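Local coordinates for glutathione S-transferase family protein (Populus trichocarpa, PDB 5F06) that probably conjugates glutathione to electrophilic compounds such as organic halides, as a Phi-class glutathione transferase of the cytoplasm that serves detoxification, at residues T13-T18 with L170-Y175; P109-I114 with E138-V143; F116-A121 with K178-S183. All blocks are in the same frame, centred on the assembly; numbering follows the deposited sequence.

Contact 1: T13-T18 with L170-Y175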
# COMPACT_ATOMS: atom_id res chain seq x y z
N THR A 13 -6.04 12.43 -7.26
CA THR A 13 -7.45 12.82 -7.20
C THR A 13 -8.27 11.97 -8.16
O THR A 13 -9.37 11.51 -7.81
CB THR A 13 -7.67 14.30 -7.54
OG1 THR A 13 -6.83 15.11 -6.72
CG2 THR A 13 -9.13 14.70 -7.31
N SER A 14 -7.74 11.75 -9.36
CA SER A 14 -8.45 10.99 -10.38
C SER A 14 -8.75 9.56 -9.93
O SER A 14 -9.75 8.98 -10.33
CB SER A 14 -7.66 10.96 -11.69
OG SER A 14 -7.64 12.23 -12.30
N ARG A 15 -7.87 9.00 -9.11
CA ARG A 15 -8.08 7.66 -8.59
C ARG A 15 -9.37 7.60 -7.78
O ARG A 15 -10.14 6.64 -7.88
CB ARG A 15 -6.89 7.21 -7.74
CG ARG A 15 -6.92 5.73 -7.39
CD ARG A 15 -5.63 5.24 -6.73
NE ARG A 15 -4.48 5.33 -7.63
CZ ARG A 15 -3.48 6.21 -7.53
NH1 ARG A 15 -3.45 7.11 -6.54
NH2 ARG A 15 -2.50 6.20 -8.41
N VAL A 16 -9.63 8.64 -6.99
CA VAL A 16 -10.86 8.71 -6.21
C VAL A 16 -12.05 9.03 -7.12
O VAL A 16 -13.11 8.40 -7.01
CB VAL A 16 -10.77 9.78 -5.10
CG1 VAL A 16 -12.06 9.83 -4.29
CG2 VAL A 16 -9.59 9.50 -4.18
N LEU A 17 -11.87 9.99 -8.02
CA LEU A 17 -12.97 10.41 -8.88
C LEU A 17 -13.58 9.24 -9.65
O LEU A 17 -14.80 9.11 -9.72
CB LEU A 17 -12.49 11.48 -9.87
CG LEU A 17 -12.25 12.86 -9.26
CD1 LEU A 17 -11.61 13.78 -10.28
CD2 LEU A 17 -13.55 13.47 -8.74
N THR A 18 -12.74 8.37 -10.20
CA THR A 18 -13.26 7.25 -10.97
C THR A 18 -14.00 6.28 -10.05
O THR A 18 -15.03 5.71 -10.44
CB THR A 18 -12.14 6.51 -11.75
OG1 THR A 18 -12.72 5.46 -12.54
CG2 THR A 18 -11.11 5.92 -10.81
N LEU A 170 -5.45 2.99 -12.97
CA LEU A 170 -5.88 3.83 -14.09
C LEU A 170 -5.10 5.14 -14.22
O LEU A 170 -4.63 5.46 -15.31
CB LEU A 170 -7.38 4.12 -13.98
CG LEU A 170 -8.31 2.97 -14.40
CD1 LEU A 170 -9.74 3.28 -13.99
CD2 LEU A 170 -8.24 2.71 -15.91
N PRO A 171 -4.94 5.90 -13.12
CA PRO A 171 -4.42 7.26 -13.34
C PRO A 171 -2.95 7.33 -13.78
O PRO A 171 -2.68 8.02 -14.76
CB PRO A 171 -4.60 7.93 -11.97
CG PRO A 171 -5.61 7.11 -11.27
CD PRO A 171 -5.39 5.71 -11.74
N TYR A 172 -2.03 6.64 -13.10
CA TYR A 172 -0.63 6.71 -13.51
C TYR A 172 -0.43 6.07 -14.88
O TYR A 172 0.38 6.53 -15.68
CB TYR A 172 0.28 6.03 -12.48
CG TYR A 172 0.83 6.97 -11.43
CD1 TYR A 172 1.48 8.14 -11.78
CD2 TYR A 172 0.72 6.66 -10.08
CE1 TYR A 172 1.98 9.00 -10.83
CE2 TYR A 172 1.22 7.52 -9.11
CZ TYR A 172 1.85 8.69 -9.50
OH TYR A 172 2.35 9.53 -8.54
N THR A 173 -1.19 5.02 -15.15
CA THR A 173 -1.05 4.34 -16.43
C THR A 173 -1.55 5.27 -17.53
O THR A 173 -0.96 5.33 -18.61
CB THR A 173 -1.80 3.01 -16.45
OG1 THR A 173 -1.39 2.21 -15.33
CG2 THR A 173 -1.50 2.24 -17.73
N TYR A 174 -2.62 6.02 -17.26
CA TYR A 174 -3.16 6.93 -18.25
C TYR A 174 -2.09 7.91 -18.72
O TYR A 174 -1.96 8.19 -19.92
CB TYR A 174 -4.37 7.70 -17.70
CG TYR A 174 -5.02 8.57 -18.75
CD1 TYR A 174 -5.71 8.01 -19.81
CD2 TYR A 174 -4.93 9.96 -18.69
CE1 TYR A 174 -6.30 8.79 -20.77
CE2 TYR A 174 -5.52 10.75 -19.65
CZ TYR A 174 -6.20 10.16 -20.69
OH TYR A 174 -6.79 10.93 -21.67
N TYR A 175 -1.30 8.42 -17.78
CA TYR A 175 -0.25 9.37 -18.12
C TYR A 175 0.95 8.67 -18.75
O TYR A 175 1.59 9.23 -19.65
CB TYR A 175 0.17 10.16 -16.89
CG TYR A 175 -0.73 11.34 -16.55
CD1 TYR A 175 -1.39 12.05 -17.55
CD2 TYR A 175 -0.89 11.76 -15.24
CE1 TYR A 175 -2.20 13.12 -17.25
CE2 TYR A 175 -1.71 12.84 -14.93
CZ TYR A 175 -2.35 13.52 -15.95
OH TYR A 175 -3.16 14.59 -15.66
O HOH W 1 -2.26 4.55 -10.75
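Ser14 meets Pro171 first: its carbonyl carbon C lies 4.2 Å from Pro171 CG. In one of its two conformers, the Ser14 hydroxyl bonds Ser10 O. Arg15 follows and carries most of the contact on this helix. Pro171 CG sits 3.7 Å from the Arg15 backbone N and is close to Arg15 CB as well. The same CG lies over one face of the Arg15 guanidinium. The Arg15 chain bends at chi3 (-64°), and NE donates to His168 O. NH2 reaches Tyr172 at the guanidinium edge, 3.7 Å from CD2, with the two flat groups turned 42° apart. One ordered water also joins them, accepting from Arg15 NH2 at 2.9 Å and from Tyr172 N at 3.2 Å. This is part of the interface between the two GST domains. Helix 11-22 belongs to the thioredoxin-like N-terminal domain, helix 170-176 to the helical C-terminal domain. The axes of the two short segments approach to 9.2 Å at 122°. Arg15 NH1 bonds Ser66 OG, and Arg15 touches the bound glutathione, so the arginine ties the interface to the glutathione site. One turn on, Thr18 OG1, in one of two conformers, packs 4.0 Å from Leu170 CD1.

Contact 2: P109-I114 with E138-V143; sequences PAIAPI and EKLGKV
Leu140 meets Ala110, Ile111 and Ile114, and apolar packing makes up nearly all of this contact. Its CG stands anti to the backbone N (chi1 -177°); from there CD2 is the methyl that touches the two isoleucines. It lies 4.1 Å from Ile111 CG1 and 4.0 Å from Ile114 CD1, so it is shared by residues about one turn apart. Ile114 crosses Leu140 at about a right angle, while Ile111 meets it at a slant. Ala110 CB joins this apolar group, 4.1 Å from Leu140 CB. Lys139 adds only its first methylene, with CB 4.2 Å from Ala110 CB. The rest of that chain is extended and leads away, and NZ forms a long, weak ion pair with Asp135.

Ala110 also makes a second kind of contact, side chain against backbone: its CB lies 3.9 Å from Leu140 N.

The contact joins two long helices of the all-helical GST C-terminal domain, 90-120 and 130-153. They run roughly antiparallel, with the short segment axes 8.6 Å apart at 143°. Ala110 and Leu140 have CA atoms 5.2 Å apart, and the small alanine permits this approach. Helix 90-120 is kinked here: Pro109 and Pro113 have no N-H to give to the preceding turn, and Ala110 N also makes no such bond. Tyr107 of the same helix touches Leu140 too.

The segments are joined by carbon-to-carbon and carbon-to-backbone packing. Their hold on each other therefore depends on the fit of shapes and on keeping water from the buried leucine and isoleucines.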
# COMPACT_ATOMS: atom_id res chain seq x y z
N PRO A 109 5.29 1.80 -7.14
CA PRO A 109 6.66 2.28 -6.93
C PRO A 109 7.50 2.29 -8.20
O PRO A 109 8.52 2.98 -8.25
CB PRO A 109 7.23 1.29 -5.90
CG PRO A 109 6.04 0.68 -5.25
CD PRO A 109 4.99 0.63 -6.31
N ALA A 110 7.08 1.52 -9.21
CA ALA A 110 7.80 1.45 -10.48
C ALA A 110 7.26 2.46 -11.50
O ALA A 110 8.03 3.05 -12.26
CB ALA A 110 7.72 0.03 -11.05
N ILE A 111 5.95 2.68 -11.52
CA ILE A 111 5.36 3.59 -12.51
C ILE A 111 5.40 5.05 -12.06
O ILE A 111 5.52 5.96 -12.89
CB ILE A 111 3.90 3.19 -12.85
CG1 ILE A 111 3.43 3.97 -14.08
CG2 ILE A 111 2.97 3.40 -11.66
CD1 ILE A 111 2.19 3.39 -14.73
N ALA A 112 5.32 5.29 -10.76
CA ALA A 112 5.28 6.66 -10.26
C ALA A 112 6.51 7.48 -10.69
O ALA A 112 6.36 8.60 -11.16
CB ALA A 112 5.13 6.67 -8.73
N PRO A 113 7.72 6.92 -10.55
CA PRO A 113 8.90 7.71 -10.93
C PRO A 113 8.94 8.04 -12.42
O PRO A 113 9.46 9.09 -12.81
CB PRO A 113 10.08 6.81 -10.54
CG PRO A 113 9.53 5.82 -9.59
CD PRO A 113 8.11 5.61 -10.00
N ILE A 114 8.42 7.15 -13.25
CA ILE A 114 8.38 7.39 -14.69
C ILE A 114 7.56 8.64 -14.97
O ILE A 114 8.00 9.56 -15.67
CB ILE A 114 7.79 6.19 -15.46
CG1 ILE A 114 8.64 4.94 -15.22
CG2 ILE A 114 7.69 6.50 -16.95
CD1 ILE A 114 8.04 3.65 -15.78
N GLU A 138 12.35 -0.62 -16.82
CA GLU A 138 12.81 -2.00 -16.68
C GLU A 138 12.07 -2.69 -15.53
O GLU A 138 11.61 -3.82 -15.67
CB GLU A 138 14.31 -2.04 -16.45
CG GLU A 138 14.91 -3.43 -16.39
CD GLU A 138 16.42 -3.41 -16.36
OE1 GLU A 138 16.99 -3.09 -15.29
OE2 GLU A 138 17.05 -3.69 -17.40
N LYS A 139 11.96 -1.99 -14.41
CA LYS A 139 11.26 -2.53 -13.24
C LYS A 139 9.78 -2.75 -13.53
O LYS A 139 9.23 -3.78 -13.16
CB LYS A 139 11.42 -1.59 -12.04
CG LYS A 139 12.82 -1.59 -11.45
CD LYS A 139 12.95 -0.57 -10.32
CE LYS A 139 14.32 -0.65 -9.66
NZ LYS A 139 14.53 0.43 -8.66
N LEU A 140 9.15 -1.79 -14.18
CA LEU A 140 7.73 -1.91 -14.50
C LEU A 140 7.49 -3.05 -15.48
O LEU A 140 6.49 -3.76 -15.38
CB LEU A 140 7.18 -0.61 -15.08
CG LEU A 140 5.68 -0.60 -15.38
CD1 LEU A 140 4.88 -0.94 -14.15
CD2 LEU A 140 5.26 0.75 -15.94
N GLY A 141 8.42 -3.23 -16.41
CA GLY A 141 8.33 -4.30 -17.38
C GLY A 141 8.28 -5.66 -16.70
O GLY A 141 7.53 -6.55 -17.13
N LYS A 142 9.05 -5.82 -15.64
CA LYS A 142 9.10 -7.09 -14.92
C LYS A 142 7.81 -7.33 -14.13
O LYS A 142 7.34 -8.46 -14.03
CB LYS A 142 10.32 -7.13 -14.00
CG LYS A 142 11.57 -7.61 -14.72
CD LYS A 142 12.85 -7.25 -13.97
CE LYS A 142 14.06 -7.87 -14.65
NZ LYS A 142 15.31 -7.15 -14.32
N VAL A 143 7.25 -6.26 -13.57
CA VAL A 143 5.93 -6.37 -12.96
C VAL A 143 4.92 -6.74 -14.03
O VAL A 143 4.07 -7.62 -13.82
CB VAL A 143 5.50 -5.05 -12.27
CG1 VAL A 143 4.08 -5.16 -11.75
CG2 VAL A 143 6.46 -4.71 -11.15

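Contact 3: F116-A121 with K178-S183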
# COMPACT_ATOMS: atom_id res chain seq x y z
N PHE A 116 6.59 10.92 -12.85
CA PHE A 116 7.16 12.07 -12.16
C PHE A 116 8.19 12.76 -13.05
O PHE A 116 8.17 13.97 -13.22
CB PHE A 116 7.81 11.66 -10.84
CG PHE A 116 8.44 12.81 -10.10
CD1 PHE A 116 7.70 13.54 -9.19
CD2 PHE A 116 9.76 13.16 -10.33
CE1 PHE A 116 8.27 14.60 -8.51
CE2 PHE A 116 10.34 14.21 -9.65
CZ PHE A 116 9.59 14.94 -8.74
N GLN A 117 9.09 11.97 -13.62
CA GLN A 117 10.16 12.51 -14.44
C GLN A 117 9.62 13.20 -15.69
O GLN A 117 10.08 14.29 -16.06
CB GLN A 117 11.14 11.40 -14.83
CG GLN A 117 12.05 10.95 -13.68
CD GLN A 117 12.86 12.09 -13.09
OE1 GLN A 117 13.32 12.98 -13.81
NE2 GLN A 117 13.02 12.08 -11.77
N PHE A 118 8.63 12.59 -16.34
CA PHE A 118 8.05 13.17 -17.54
C PHE A 118 7.15 14.39 -17.28
O PHE A 118 7.21 15.37 -18.02
CB PHE A 118 7.23 12.11 -18.30
CG PHE A 118 8.06 11.17 -19.12
CD1 PHE A 118 8.77 11.62 -20.22
CD2 PHE A 118 8.09 9.81 -18.82
CE1 PHE A 118 9.53 10.75 -20.98
CE2 PHE A 118 8.84 8.94 -19.58
CZ PHE A 118 9.56 9.40 -20.67
N MET A 119 6.34 14.32 -16.23
CA MET A 119 5.27 15.28 -16.01
C MET A 119 5.55 16.30 -14.90
O MET A 119 5.14 17.45 -15.00
CB MET A 119 3.96 14.54 -15.68
CG MET A 119 3.54 13.52 -16.73
SD MET A 119 3.39 14.24 -18.38
CE MET A 119 2.64 12.87 -19.27
N VAL A 120 6.25 15.87 -13.85
CA VAL A 120 6.45 16.72 -12.68
C VAL A 120 7.81 17.41 -12.67
O VAL A 120 7.91 18.58 -12.31
CB VAL A 120 6.30 15.91 -11.37
CG1 VAL A 120 6.35 16.84 -10.16
CG2 VAL A 120 5.00 15.13 -11.37
N ALA A 121 8.87 16.70 -13.08
CA ALA A 121 10.22 17.26 -13.01
C ALA A 121 10.34 18.58 -13.79
O ALA A 121 10.96 19.53 -13.29
CB ALA A 121 11.24 16.25 -13.52
N LYS A 178 0.86 8.34 -22.44
CA LYS A 178 1.12 9.56 -23.20
C LYS A 178 2.60 9.72 -23.52
O LYS A 178 2.98 10.57 -24.32
CB LYS A 178 0.63 10.79 -22.43
CG LYS A 178 -0.85 10.80 -22.13
CD LYS A 178 -1.24 12.07 -21.39
CE LYS A 178 -2.74 12.18 -21.20
NZ LYS A 178 -3.46 12.38 -22.48
N THR A 179 3.44 8.89 -22.89
CA THR A 179 4.89 8.99 -23.02
C THR A 179 5.44 7.84 -23.87
O THR A 179 4.72 6.90 -24.19
CB THR A 179 5.58 8.97 -21.64
OG1 THR A 179 5.65 7.62 -21.14
CG2 THR A 179 4.85 9.85 -20.63
N PRO A 180 6.74 7.91 -24.22
CA PRO A 180 7.35 6.79 -24.95
C PRO A 180 7.33 5.49 -24.15
O PRO A 180 7.38 4.40 -24.74
CB PRO A 180 8.79 7.26 -25.16
CG PRO A 180 8.72 8.75 -25.13
CD PRO A 180 7.66 9.06 -24.11
N ALA A 181 7.24 5.60 -22.83
CA ALA A 181 7.21 4.43 -21.95
C ALA A 181 5.92 3.63 -22.12
O ALA A 181 5.78 2.54 -21.57
CB ALA A 181 7.38 4.84 -20.50
N ALA A 182 4.97 4.16 -22.90
CA ALA A 182 3.77 3.42 -23.27
C ALA A 182 4.10 2.05 -23.87
O ALA A 182 3.28 1.14 -23.85
CB ALA A 182 2.95 4.23 -24.25
N SER A 183 5.32 1.92 -24.40
CA SER A 183 5.75 0.69 -25.07
C SER A 183 5.68 -0.55 -24.17
O SER A 183 5.45 -1.65 -24.66
CB SER A 183 7.17 0.86 -25.60
OG SER A 183 8.08 1.22 -24.57
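The Phe118 ring carries Thr179 on one face. Thr179 CB stands 3.9 Å from the ring centroid and 13° off the normal, a CH-pi contact offset toward the rim. The Thr179 methyl also lies over this face, with CG2 3.7 Å from Phe118 CD2. Pro180 and Ala181 come to the ring obliquely. Pro180 CD is 3.9 Å from Phe118 CZ, and Ala181 CB is a looser 4.4 Å from Phe118 CE2.

Thr179 presents CB and CG2 with CG2 anti to the carbonyl carbon, while OG1 (chi1 79°) sits between the backbone N and that carbon. OG1 bonds Leu176 O. It also accepts weakly from Ala181 N at 3.1 Å, with an N-H...O angle of 134°, the pattern of an ST turn.

All of this lies in the helical C-terminal domain of the GST fold. The far end of helix 90-120 packs on the loop between helices 170-176 and 183-186. That end widens into a pi-type turn, where Phe116 O takes both Val120 N and Ala121 N at 2.8 Å. An alanine at Phe118 would probably open a gap beside Thr179 and leave Pro180 CD and Ala181 CB without their aromatic partner. Ile133 of helix 130-153 touches Phe118 as well. Met119, in one of two conformers, brings CE 4.0 Å from Thr179 CG2. Lys178 NZ leads away to Asn212.

Contact 1 alone joins the two domains, and contacts 2 and 3 lie within the helical one. Contacts 2 and 3 both use helix 90-120, and their centres are about 11 Å apart. Contact 1 lies about 16 Å from contact 2 and 15 Å from contact 3, centre to centre. In the sequence, both segments of contact 2 fall between those of contact 1, whereas contact 3 alternates with each of the others. Direct packing links them: Ile111 CD1 lies 3.7 Å from Tyr172 O, and Ile114 CG2 lies 3.9 Å from Ala181 CB. Packing thus runs continuously from helix 130-153 through helices 90-120 and 170-176 to the glutathione-binding domain.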